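Local coordinates for membrane protein (Acinetobacter baumannii AB307-0294, PDB 5DL5) that probably forms an outer-membrane channel, a beta-barrel porin of the OprD family, through which small molecules including antibiotics may enter the cell, at residues 159-170 with 187-198; 80-88 with 101-109. All coordinates share one frame; numbering follows the deposited sequence.

How the contacts relate
Both contacts join neighbouring antiparallel strands in the wall of the porin barrel, and in sequence contact 2 closes before contact 1 opens. Contact 2 pairs strand 70-83 with 106-118 at one end of each, where the wall runs out into loops; contact 1 pairs long runs of 160-171 and 190-200. Strands 121-125 and 150-157 stand between them in the wall. Their centres lie 32 Å apart, with nearest atoms about 7 Å apart and not touching. Arg-109 of contact 2 bonds to the carbonyl of Gln-175, so the loop between the segments of contact 1 is tied by a hydrogen bond to the strand pair of contact 2.

Contact 1. Residues 159-170 with 187-198; sequences NLEVVAGKFTKD and LDRAIVWGAKYK
Glu-161 and Lys-196 both send CG anti to the backbone N (chi1 -174° and 179°), which starts them in the same direction from the face their hydrogen-bonded pairing gives them. The glutamate stays extended and the lysine bends at chi3 before the two meet in a long salt bridge, Glu-161 OE1 to Lys-196 NZ at 3.3 Å, weak as a hydrogen bond; the firmer partner of this carboxylate is His-155, whose NE2 bonds OE2. Phe-167 sits farther along the same face. With CG beside its own backbone N (chi1 -64°), its ring leans back over Gly-165, where no side chain stands in the way, and its CE2 edge meets Val-192 CG2 at 4.0 Å, the two side chains crossing at about a right angle. Phe-167 CB also touches Leu-187 CD2, again at 4.0 Å. On the other face, Leu-160 CB lies 3.7 Å from Tyr-197 CD1, at the edge of the ring, while Leu-160 CD1 reaches the carbonyl oxygen of Lys-196. Ala-195 CB fits against Val-162 CG2 at 4.1 Å. Between the strands, nine backbone hydrogen bonds hold the antiparallel register; at one end Phe-167 N to Ala-190 O and Ala-190 N to Phe-167 O each measure 2.8 Å. Past that point Thr-168 and Lys-169 both face Thr-148 of strand 146-148, which pairs with the other edge of 160-171: a classic beta bulge. Leu-160, Val-162, Ala-164, Trp-193 and Ala-195 make a largely apolar surface that probably meets lipid, with Lys-166 its charged exception. The opposite, probably inward face is mostly apolar around Phe-167, Ala-190 and Val-192 and polar at Glu-161 and Lys-196, a charged pair that may add polarity to the channel side.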
loop_
_atom_site.group_PDB
_atom_site.type_symbol
_atom_site.label_atom_id
_atom_site.label_comp_id
_atom_site.label_asym_id
_atom_site.label_seq_id
_atom_site.Cartn_x
_atom_site.Cartn_y
_atom_site.Cartn_z
ATOM N N ASN A 159 -23.676 3.724 6.827
ATOM C CA ASN A 159 -22.730 4.435 5.983
ATOM C C ASN A 159 -21.543 5.027 6.719
ATOM O O ASN A 159 -20.783 5.786 6.093
ATOM C CB ASN A 159 -23.407 5.593 5.249
ATOM C CG ASN A 159 -24.739 5.205 4.648
ATOM O OD1 ASN A 159 -25.765 5.888 4.906
ATOM N ND2 ASN A 159 -24.740 4.161 3.821
ATOM N N LEU A 160 -21.441 4.725 8.025
ATOM C CA LEU A 160 -20.307 5.075 8.813
ATOM C C LEU A 160 -19.601 3.834 9.303
ATOM O O LEU A 160 -20.245 3.014 10.004
ATOM C CB LEU A 160 -20.768 5.882 10.002
ATOM C CG LEU A 160 -19.571 6.191 10.959
ATOM C CD1 LEU A 160 -18.736 7.396 10.465
ATOM C CD2 LEU A 160 -20.163 6.497 12.240
ATOM N N GLU A 161 -18.297 3.758 9.043
ATOM C CA GLU A 161 -17.442 2.745 9.590
ATOM C C GLU A 161 -16.430 3.321 10.570
ATOM O O GLU A 161 -15.774 4.320 10.248
ATOM C CB GLU A 161 -16.687 1.999 8.501
ATOM C CG GLU A 161 -15.881 0.831 9.043
ATOM C CD GLU A 161 -15.078 0.121 7.951
ATOM O OE1 GLU A 161 -14.131 0.723 7.383
ATOM O OE2 GLU A 161 -15.435 -1.012 7.576
ATOM N N VAL A 162 -16.413 2.789 11.774
ATOM C CA VAL A 162 -15.487 3.193 12.820
ATOM C C VAL A 162 -14.630 1.994 13.154
ATOM O O VAL A 162 -15.140 0.858 13.304
ATOM C CB VAL A 162 -16.218 3.739 14.074
ATOM C CG1 VAL A 162 -15.229 4.000 15.151
ATOM C CG2 VAL A 162 -17.042 4.999 13.831
ATOM N N VAL A 163 -13.330 2.237 13.315
ATOM C CA VAL A 163 -12.393 1.209 13.679
ATOM C C VAL A 163 -11.556 1.618 14.867
ATOM O O VAL A 163 -11.327 2.805 15.100
ATOM C CB VAL A 163 -11.462 0.840 12.492
ATOM C CG1 VAL A 163 -12.318 0.370 11.326
ATOM C CG2 VAL A 163 -10.672 2.029 11.945
ATOM N N ALA A 164 -11.137 0.606 15.633
ATOM C CA ALA A 164 -10.144 0.732 16.672
ATOM C C ALA A 164 -9.350 -0.554 16.744
ATOM O O ALA A 164 -9.929 -1.642 16.696
ATOM C CB ALA A 164 -10.805 1.033 18.052
ATOM N N GLY A 165 -8.025 -0.466 16.888
ATOM C CA GLY A 165 -7.210 -1.677 16.896
ATOM C C GLY A 165 -5.961 -1.493 17.645
ATOM O O GLY A 165 -5.524 -0.435 18.003
ATOM N N LYS A 166 -5.368 -2.597 17.940
ATOM C CA LYS A 166 -4.071 -2.660 18.542
ATOM C C LYS A 166 -3.271 -3.813 17.919
ATOM O O LYS A 166 -3.718 -4.937 17.964
ATOM C CB LYS A 166 -4.171 -2.938 20.009
ATOM C CG LYS A 166 -2.742 -3.030 20.557
ATOM C CD LYS A 166 -2.623 -2.953 22.064
ATOM C CE LYS A 166 -3.107 -4.193 22.672
ATOM N NZ LYS A 166 -2.813 -4.032 24.114
ATOM N N PHE A 167 -2.090 -3.544 17.406
ATOM C CA PHE A 167 -1.222 -4.567 16.722
ATOM C C PHE A 167 0.092 -4.659 17.347
ATOM O O PHE A 167 0.688 -3.616 17.711
ATOM C CB PHE A 167 -1.158 -4.170 15.239
ATOM C CG PHE A 167 -2.509 -4.266 14.605
ATOM C CD1 PHE A 167 -3.019 -5.540 14.244
ATOM C CD2 PHE A 167 -3.346 -3.152 14.550
ATOM C CE1 PHE A 167 -4.298 -5.690 13.770
ATOM C CE2 PHE A 167 -4.659 -3.308 14.063
ATOM C CZ PHE A 167 -5.121 -4.577 13.691
ATOM N N THR A 168 0.584 -5.893 17.521
ATOM C CA THR A 168 1.892 -6.093 18.102
ATOM C C THR A 168 2.867 -6.872 17.203
ATOM O O THR A 168 3.990 -7.100 17.615
ATOM C CB THR A 168 1.839 -6.938 19.466
ATOM O OG1 THR A 168 1.082 -8.087 19.159
ATOM C CG2 THR A 168 1.150 -6.083 20.578
ATOM N N LYS A 169 2.452 -7.294 16.026
ATOM C CA LYS A 169 3.421 -7.913 15.119
ATOM C C LYS A 169 3.146 -7.399 13.732
ATOM O O LYS A 169 1.977 -7.163 13.385
ATOM C CB LYS A 169 3.314 -9.458 15.077
ATOM C CG LYS A 169 3.666 -10.128 16.499
ATOM C CD LYS A 169 3.713 -11.667 16.244
ATOM C CE LYS A 169 4.108 -12.407 17.510
ATOM N NZ LYS A 169 4.262 -13.813 16.954
ATOM N N ASP A 170 4.212 -7.309 12.957
ATOM C CA ASP A 170 4.106 -6.906 11.537
ATOM C C ASP A 170 5.011 -7.806 10.752
ATOM O O ASP A 170 6.150 -7.909 11.069
ATOM C CB ASP A 170 4.511 -5.442 11.441
ATOM C CG ASP A 170 4.641 -4.940 9.963
ATOM O OD1 ASP A 170 4.070 -5.538 9.065
ATOM O OD2 ASP A 170 5.368 -3.975 9.749
ATOM N N LEU A 187 7.477 -4.972 15.288
ATOM C CA LEU A 187 6.594 -3.961 15.859
ATOM C C LEU A 187 6.556 -4.021 17.400
ATOM O O LEU A 187 6.398 -5.130 18.002
ATOM C CB LEU A 187 5.222 -4.270 15.278
ATOM C CG LEU A 187 4.139 -3.233 15.614
ATOM C CD1 LEU A 187 4.440 -1.722 15.416
ATOM C CD2 LEU A 187 2.849 -3.655 14.962
ATOM N N ASP A 188 6.561 -2.897 18.065
ATOM C CA ASP A 188 6.298 -2.851 19.530
ATOM C C ASP A 188 4.724 -2.817 19.735
ATOM O O ASP A 188 4.139 -3.811 20.042
ATOM C CB ASP A 188 7.042 -1.662 20.167
ATOM C CG ASP A 188 6.938 -1.653 21.753
ATOM O OD1 ASP A 188 6.168 -2.437 22.319
ATOM O OD2 ASP A 188 7.599 -0.815 22.421
ATOM N N ARG A 189 4.026 -1.697 19.476
ATOM C CA ARG A 189 2.571 -1.628 19.734
ATOM C C ARG A 189 2.086 -0.524 18.829
ATOM O O ARG A 189 2.383 0.671 19.089
ATOM C CB ARG A 189 2.271 -1.229 21.219
ATOM C CG ARG A 189 0.792 -1.202 21.607
ATOM C CD ARG A 189 0.501 -0.702 23.004
ATOM N NE ARG A 189 0.868 0.721 23.072
ATOM C CZ ARG A 189 1.160 1.359 24.197
ATOM N NH1 ARG A 189 1.066 0.750 25.387
ATOM N NH2 ARG A 189 1.589 2.602 24.161
ATOM N N ALA A 190 1.236 -0.878 17.924
ATOM C CA ALA A 190 0.533 0.110 17.133
ATOM C C ALA A 190 -0.963 0.197 17.491
ATOM O O ALA A 190 -1.662 -0.809 17.364
ATOM C CB ALA A 190 0.698 -0.243 15.647
ATOM N N ILE A 191 -1.440 1.365 17.944
ATOM C CA ILE A 191 -2.808 1.585 18.281
ATOM C C ILE A 191 -3.359 2.439 17.110
ATOM O O ILE A 191 -2.737 3.460 16.771
ATOM C CB ILE A 191 -2.971 2.342 19.607
ATOM C CG1 ILE A 191 -2.511 1.613 20.945
ATOM C CG2 ILE A 191 -4.394 2.772 19.848
ATOM C CD1 ILE A 191 -2.406 0.220 20.752
ATOM N N VAL A 192 -4.522 2.071 16.599
ATOM C CA VAL A 192 -5.126 2.722 15.457
ATOM C C VAL A 192 -6.588 3.005 15.723
ATOM O O VAL A 192 -7.265 2.299 16.500
ATOM C CB VAL A 192 -5.010 1.933 14.118
ATOM C CG1 VAL A 192 -3.581 1.836 13.702
ATOM C CG2 VAL A 192 -5.665 0.568 14.150
ATOM N N TRP A 193 -7.097 4.091 15.156
ATOM C CA TRP A 193 -8.518 4.392 15.242
ATOM C C TRP A 193 -8.873 5.225 14.051
ATOM O O TRP A 193 -7.957 5.832 13.386
ATOM C CB TRP A 193 -8.843 5.123 16.608
ATOM C CG TRP A 193 -8.070 6.457 16.740
ATOM C CD1 TRP A 193 -8.554 7.738 16.395
ATOM C CD2 TRP A 193 -6.697 6.658 17.154
ATOM N NE1 TRP A 193 -7.567 8.634 16.509
ATOM C CE2 TRP A 193 -6.409 8.019 16.930
ATOM C CE3 TRP A 193 -5.653 5.786 17.540
ATOM C CZ2 TRP A 193 -5.128 8.591 17.231
ATOM C CZ3 TRP A 193 -4.414 6.287 17.782
ATOM C CH2 TRP A 193 -4.144 7.707 17.666
ATOM N N GLY A 194 -10.168 5.332 13.734
ATOM C CA GLY A 194 -10.581 6.250 12.691
ATOM C C GLY A 194 -12.043 6.021 12.277
ATOM O O GLY A 194 -12.725 5.164 12.774
ATOM N N ALA A 195 -12.461 6.751 11.287
ATOM C CA ALA A 195 -13.823 6.676 10.848
ATOM C C ALA A 195 -13.840 7.106 9.387
ATOM O O ALA A 195 -13.034 7.949 8.950
ATOM C CB ALA A 195 -14.705 7.601 11.650
ATOM N N LYS A 196 -14.807 6.591 8.681
ATOM C CA LYS A 196 -15.010 6.857 7.271
ATOM C C LYS A 196 -16.516 7.010 7.128
ATOM O O LYS A 196 -17.293 6.216 7.671
ATOM C CB LYS A 196 -14.579 5.636 6.487
ATOM C CG LYS A 196 -14.761 5.789 5.003
ATOM C CD LYS A 196 -14.318 4.538 4.244
ATOM C CE LYS A 196 -13.903 3.338 5.095
ATOM N NZ LYS A 196 -14.184 2.044 4.399
ATOM N N TYR A 197 -16.930 8.006 6.354
ATOM C CA TYR A 197 -18.339 8.312 6.209
ATOM C C TYR A 197 -18.693 8.655 4.746
ATOM O O TYR A 197 -17.988 9.472 4.086
ATOM C CB TYR A 197 -18.687 9.443 7.109
ATOM C CG TYR A 197 -20.198 9.723 7.159
ATOM C CD1 TYR A 197 -21.071 8.713 7.567
ATOM C CD2 TYR A 197 -20.728 10.955 6.774
ATOM C CE1 TYR A 197 -22.447 8.920 7.617
ATOM C CE2 TYR A 197 -22.112 11.172 6.752
ATOM C CZ TYR A 197 -22.936 10.175 7.197
ATOM O OH TYR A 197 -24.245 10.284 7.252
ATOM N N LYS A 198 -19.771 8.040 4.272
ATOM C CA LYS A 198 -20.366 8.387 2.971
ATOM C C LYS A 198 -21.535 9.340 3.253
ATOM O O LYS A 198 -22.587 8.931 3.790
ATOM C CB LYS A 198 -20.843 7.093 2.280
ATOM C CG LYS A 198 -21.303 7.355 0.842
ATOM C CD LYS A 198 -21.994 6.124 0.280
ATOM C CE LYS A 198 -22.510 6.506 -1.075
ATOM N NZ LYS A 198 -23.030 5.363 -1.783
#

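Contact 2. Residues 80-88 with 101-109; sequences GSFKIGENK and GSAYDHWAR. With C8E ((hydroxyethyloxy)tri(ethyloxy)octane), chain C; C8E ((hydroxyethyloxy)tri(ethyloxy)octane), chain D; PO4 (phosphate ion), chain E.
Ser-81 and Trp-107 form an antiparallel hydrogen-bonded pair, Ser-81 N to Trp-107 O at 2.8 Å and Trp-107 N to Ser-81 O at 3.0 Å, in strands whose N-to-C directions differ by 159° over the short segments 80-83 and 106-109. Trp-107 CG takes the position between backbone N and carbonyl carbon (chi1 54°), which swings the indole across to the partner strand. There Ser-81 CB rests over one face of its six-membered ring, a CH-pi contact 3.8 Å from the centroid, while Ser-81 OG bonds Ser-56. Where the strands end, Lys-83 stretches past Tyr-104 O and gives its NZ to Glu-86 O at 2.9 Å; Asp-105 OD1, 4.4 Å from that NZ, is too far for a salt bridge. On the opposite face one C8E (chain C) packs on Ala-108 and Phe-82 and another (chain D) on the Phe-82 ring, consistent with a membrane-facing surface. His-106 ND1 donates to O9 of the chain C C8E at 3.2 Å. A phosphate, probably from the crystallisation liquor, puts O4 over the His-106 ring; Asp-105 N and His-98 NE2 bond it. Strand 50-62 flanks the pair through Gly-80 and Phe-82, while Pro-96 and Ile-176, from loops, pack against Trp-107.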
loop_
_atom_site.group_PDB
_atom_site.type_symbol
_atom_site.label_atom_id
_atom_site.label_comp_id
_atom_site.label_asym_id
_atom_site.label_seq_id
_atom_site.Cartn_x
_atom_site.Cartn_y
_atom_site.Cartn_z
ATOM N N GLY A 80 2.028 -19.513 0.204
ATOM C CA GLY A 80 3.268 -20.317 -0.007
ATOM C C GLY A 80 3.806 -19.915 -1.386
ATOM O O GLY A 80 3.015 -19.665 -2.310
ATOM N N SER A 81 5.118 -19.833 -1.502
ATOM C CA SER A 81 5.713 -19.305 -2.697
ATOM C C SER A 81 6.996 -20.003 -3.065
ATOM O O SER A 81 7.607 -20.629 -2.174
ATOM C CB SER A 81 6.000 -17.801 -2.531
ATOM O OG SER A 81 4.884 -17.117 -2.026
ATOM N N PHE A 82 7.457 -19.827 -4.313
ATOM C CA PHE A 82 8.836 -20.294 -4.625
ATOM C C PHE A 82 9.462 -19.292 -5.573
ATOM O O PHE A 82 8.779 -18.676 -6.356
ATOM C CB PHE A 82 8.847 -21.741 -5.105
ATOM C CG PHE A 82 7.936 -22.014 -6.274
ATOM C CD1 PHE A 82 6.588 -22.419 -6.074
ATOM C CD2 PHE A 82 8.404 -21.888 -7.571
ATOM C CE1 PHE A 82 5.748 -22.710 -7.191
ATOM C CE2 PHE A 82 7.573 -22.125 -8.645
ATOM C CZ PHE A 82 6.258 -22.583 -8.461
ATOM N N LYS A 83 10.762 -19.163 -5.553
ATOM C CA LYS A 83 11.388 -18.304 -6.531
ATOM C C LYS A 83 11.405 -19.052 -7.902
ATOM O O LYS A 83 11.318 -20.319 -7.926
ATOM C CB LYS A 83 12.816 -17.958 -6.099
ATOM C CG LYS A 83 13.804 -19.110 -6.156
ATOM C CD LYS A 83 15.180 -18.721 -5.659
ATOM C CE LYS A 83 16.055 -19.866 -6.011
ATOM N NZ LYS A 83 17.386 -19.462 -5.565
ATOM N N ILE A 84 11.495 -18.248 -9.003
ATOM C CA ILE A 84 11.689 -18.776 -10.341
ATOM C C ILE A 84 13.051 -18.318 -10.818
ATOM O O ILE A 84 13.229 -17.157 -11.074
ATOM C CB ILE A 84 10.563 -18.349 -11.260
ATOM C CG1 ILE A 84 9.252 -19.009 -10.741
ATOM C CG2 ILE A 84 10.837 -18.808 -12.716
ATOM C CD1 ILE A 84 7.992 -18.385 -11.322
ATOM N N GLY A 85 14.015 -19.210 -10.954
ATOM C CA GLY A 85 15.357 -18.805 -11.347
ATOM C C GLY A 85 16.161 -18.641 -10.088
ATOM O O GLY A 85 15.674 -18.717 -8.927
ATOM N N GLU A 86 17.433 -18.436 -10.284
ATOM C CA GLU A 86 18.342 -18.312 -9.170
ATOM C C GLU A 86 18.034 -17.051 -8.287
ATOM O O GLU A 86 18.130 -17.096 -7.048
ATOM C CB GLU A 86 19.794 -18.211 -9.668
ATOM C CG GLU A 86 20.759 -18.173 -8.485
ATOM C CD GLU A 86 22.234 -18.197 -8.881
ATOM O OE1 GLU A 86 22.564 -17.967 -10.047
ATOM O OE2 GLU A 86 23.028 -18.473 -7.962
ATOM N N ASN A 87 17.718 -15.952 -8.957
ATOM C CA ASN A 87 17.372 -14.736 -8.270
ATOM C C ASN A 87 18.523 -14.307 -7.388
ATOM O O ASN A 87 18.351 -14.026 -6.218
ATOM C CB ASN A 87 16.056 -14.909 -7.489
ATOM C CG ASN A 87 14.874 -14.827 -8.422
ATOM O OD1 ASN A 87 14.472 -13.735 -8.820
ATOM N ND2 ASN A 87 14.338 -15.938 -8.798
ATOM N N LYS A 88 19.692 -14.236 -7.978
ATOM C CA LYS A 88 20.872 -13.838 -7.249
ATOM C C LYS A 88 20.847 -12.339 -6.852
ATOM O O LYS A 88 21.493 -11.974 -5.912
ATOM C CB LYS A 88 22.052 -14.100 -8.118
ATOM C CG LYS A 88 23.331 -14.124 -7.354
ATOM C CD LYS A 88 24.534 -14.351 -8.279
ATOM C CE LYS A 88 24.638 -13.305 -9.377
ATOM N NZ LYS A 88 25.989 -13.364 -10.025
ATOM N N GLY A 101 22.753 -12.860 1.454
ATOM C CA GLY A 101 22.276 -12.270 0.236
ATOM C C GLY A 101 21.472 -13.151 -0.732
ATOM O O GLY A 101 20.726 -12.597 -1.562
ATOM N N SER A 102 21.571 -14.478 -0.600
ATOM C CA SER A 102 20.889 -15.385 -1.585
ATOM C C SER A 102 19.409 -15.409 -1.392
ATOM O O SER A 102 18.868 -15.169 -0.262
ATOM C CB SER A 102 21.506 -16.821 -1.612
ATOM O OG SER A 102 21.459 -17.391 -0.333
ATOM N N ALA A 103 18.697 -15.603 -2.485
ATOM C CA ALA A 103 17.271 -15.738 -2.387
ATOM C C ALA A 103 16.805 -17.024 -1.696
ATOM O O ALA A 103 17.389 -18.008 -1.879
ATOM C CB ALA A 103 16.683 -15.588 -3.737
ATOM N N TYR A 104 15.762 -17.001 -0.873
ATOM C CA TYR A 104 15.094 -18.191 -0.391
ATOM C C TYR A 104 14.507 -18.953 -1.576
ATOM O O TYR A 104 13.892 -18.396 -2.497
ATOM C CB TYR A 104 13.943 -17.882 0.546
ATOM C CG TYR A 104 14.332 -17.861 2.005
ATOM C CD1 TYR A 104 15.216 -16.899 2.485
ATOM C CD2 TYR A 104 13.935 -18.901 2.859
ATOM C CE1 TYR A 104 15.546 -16.874 3.811
ATOM C CE2 TYR A 104 14.395 -18.986 4.180
ATOM C CZ TYR A 104 15.155 -17.922 4.646
ATOM O OH TYR A 104 15.584 -17.922 5.914
ATOM N N ASP A 105 14.635 -20.244 -1.524
ATOM C CA ASP A 105 14.115 -21.058 -2.652
ATOM C C ASP A 105 12.551 -21.065 -2.554
ATOM O O ASP A 105 11.881 -21.079 -3.545
ATOM C CB ASP A 105 14.553 -22.499 -2.505
ATOM C CG ASP A 105 14.261 -23.279 -3.785
ATOM O OD1 ASP A 105 14.580 -22.762 -4.898
ATOM O OD2 ASP A 105 13.615 -24.348 -3.697
ATOM N N HIS A 106 12.005 -21.254 -1.372
ATOM C CA HIS A 106 10.565 -21.397 -1.169
ATOM C C HIS A 106 10.266 -20.899 0.264
ATOM O O HIS A 106 11.165 -20.860 1.097
ATOM C CB HIS A 106 9.991 -22.817 -1.373
ATOM C CG HIS A 106 10.728 -23.909 -0.614
ATOM N ND1 HIS A 106 10.412 -24.282 0.693
ATOM C CD2 HIS A 106 11.802 -24.641 -0.949
ATOM C CE1 HIS A 106 11.269 -25.200 1.111
ATOM N NE2 HIS A 106 12.077 -25.487 0.112
ATOM N N TRP A 107 9.066 -20.397 0.481
ATOM C CA TRP A 107 8.701 -19.943 1.778
ATOM C C TRP A 107 7.187 -19.948 1.943
ATOM O O TRP A 107 6.412 -19.876 0.996
ATOM C CB TRP A 107 9.200 -18.456 2.010
ATOM C CG TRP A 107 8.772 -17.408 0.964
ATOM C CD1 TRP A 107 7.849 -16.431 1.120
ATOM C CD2 TRP A 107 9.281 -17.254 -0.415
ATOM N NE1 TRP A 107 7.719 -15.662 -0.082
ATOM C CE2 TRP A 107 8.588 -16.184 -1.020
ATOM C CE3 TRP A 107 10.267 -17.898 -1.153
ATOM C CZ2 TRP A 107 8.858 -15.779 -2.335
ATOM C CZ3 TRP A 107 10.518 -17.506 -2.438
ATOM C CH2 TRP A 107 9.833 -16.453 -3.013
ATOM N N ALA A 108 6.815 -19.875 3.195
ATOM C CA ALA A 108 5.460 -19.954 3.648
ATOM C C ALA A 108 5.272 -19.011 4.843
ATOM O O ALA A 108 6.156 -18.896 5.721
ATOM C CB ALA A 108 5.110 -21.407 4.022
ATOM N N ARG A 109 4.103 -18.386 4.872
ATOM C CA ARG A 109 3.769 -17.355 5.864
ATOM C C ARG A 109 2.242 -17.366 6.115
ATOM O O ARG A 109 1.488 -17.800 5.265
ATOM C CB ARG A 109 4.145 -15.973 5.403
ATOM C CG ARG A 109 5.579 -15.728 4.919
ATOM C CD ARG A 109 5.689 -14.575 3.976
ATOM N NE ARG A 109 5.311 -13.263 4.472
ATOM C CZ ARG A 109 4.170 -12.663 4.239
ATOM N NH1 ARG A 109 3.248 -13.203 3.464
ATOM N NH2 ARG A 109 3.946 -11.465 4.794
HETATM C C8 C8E C . 7.612 -23.241 3.031
HETATM O O9 C8E C . 7.424 -23.877 1.771
HETATM C C10 C8E C . 6.582 -23.204 0.807
HETATM C C11 C8E C . 6.184 -24.132 -0.334
HETATM O O12 C8E C . 5.173 -23.547 -1.171
HETATM C C13 C8E C . 4.009 -24.370 -1.379
HETATM C C14 C8E C . 3.043 -23.807 -2.428
HETATM O O15 C8E C . 3.801 -23.387 -3.545
HETATM C C16 C8E C . 3.250 -22.340 -4.357
HETATM C C17 C8E C . 2.032 -22.841 -5.078
HETATM O O18 C8E C . 1.872 -22.070 -6.278
HETATM C C19 C8E C . 2.330 -22.809 -7.419
HETATM C C20 C8E C . 1.217 -23.206 -8.312
HETATM O O21 C8E C . 1.874 -23.583 -9.518
HETATM C C1 C8E D . 7.740 -26.443 -2.527
HETATM C C2 C8E D . 8.234 -25.646 -3.714
HETATM C C3 C8E D . 7.571 -25.838 -5.114
HETATM C C4 C8E D . 6.074 -25.969 -5.081
HETATM C C5 C8E D . 5.324 -26.378 -6.333
HETATM C C6 C8E D . 4.001 -27.000 -5.892
HETATM C C7 C8E D . 2.878 -26.530 -6.785
HETATM P P PO4 E . 15.736 -22.562 1.325
HETATM O O1 PO4 E . 16.040 -22.437 2.816
HETATM O O2 PO4 E . 16.229 -23.897 0.735
HETATM O O3 PO4 E . 16.482 -21.443 0.583
HETATM O O4 PO4 E . 14.218 -22.478 1.106
HETATM O O HOH W 1 4.657 -17.266 0.457
HETATM O O HOH W 2 12.257 -22.417 -6.445
HETATM O O HOH W 3 19.919 -16.538 -4.858
#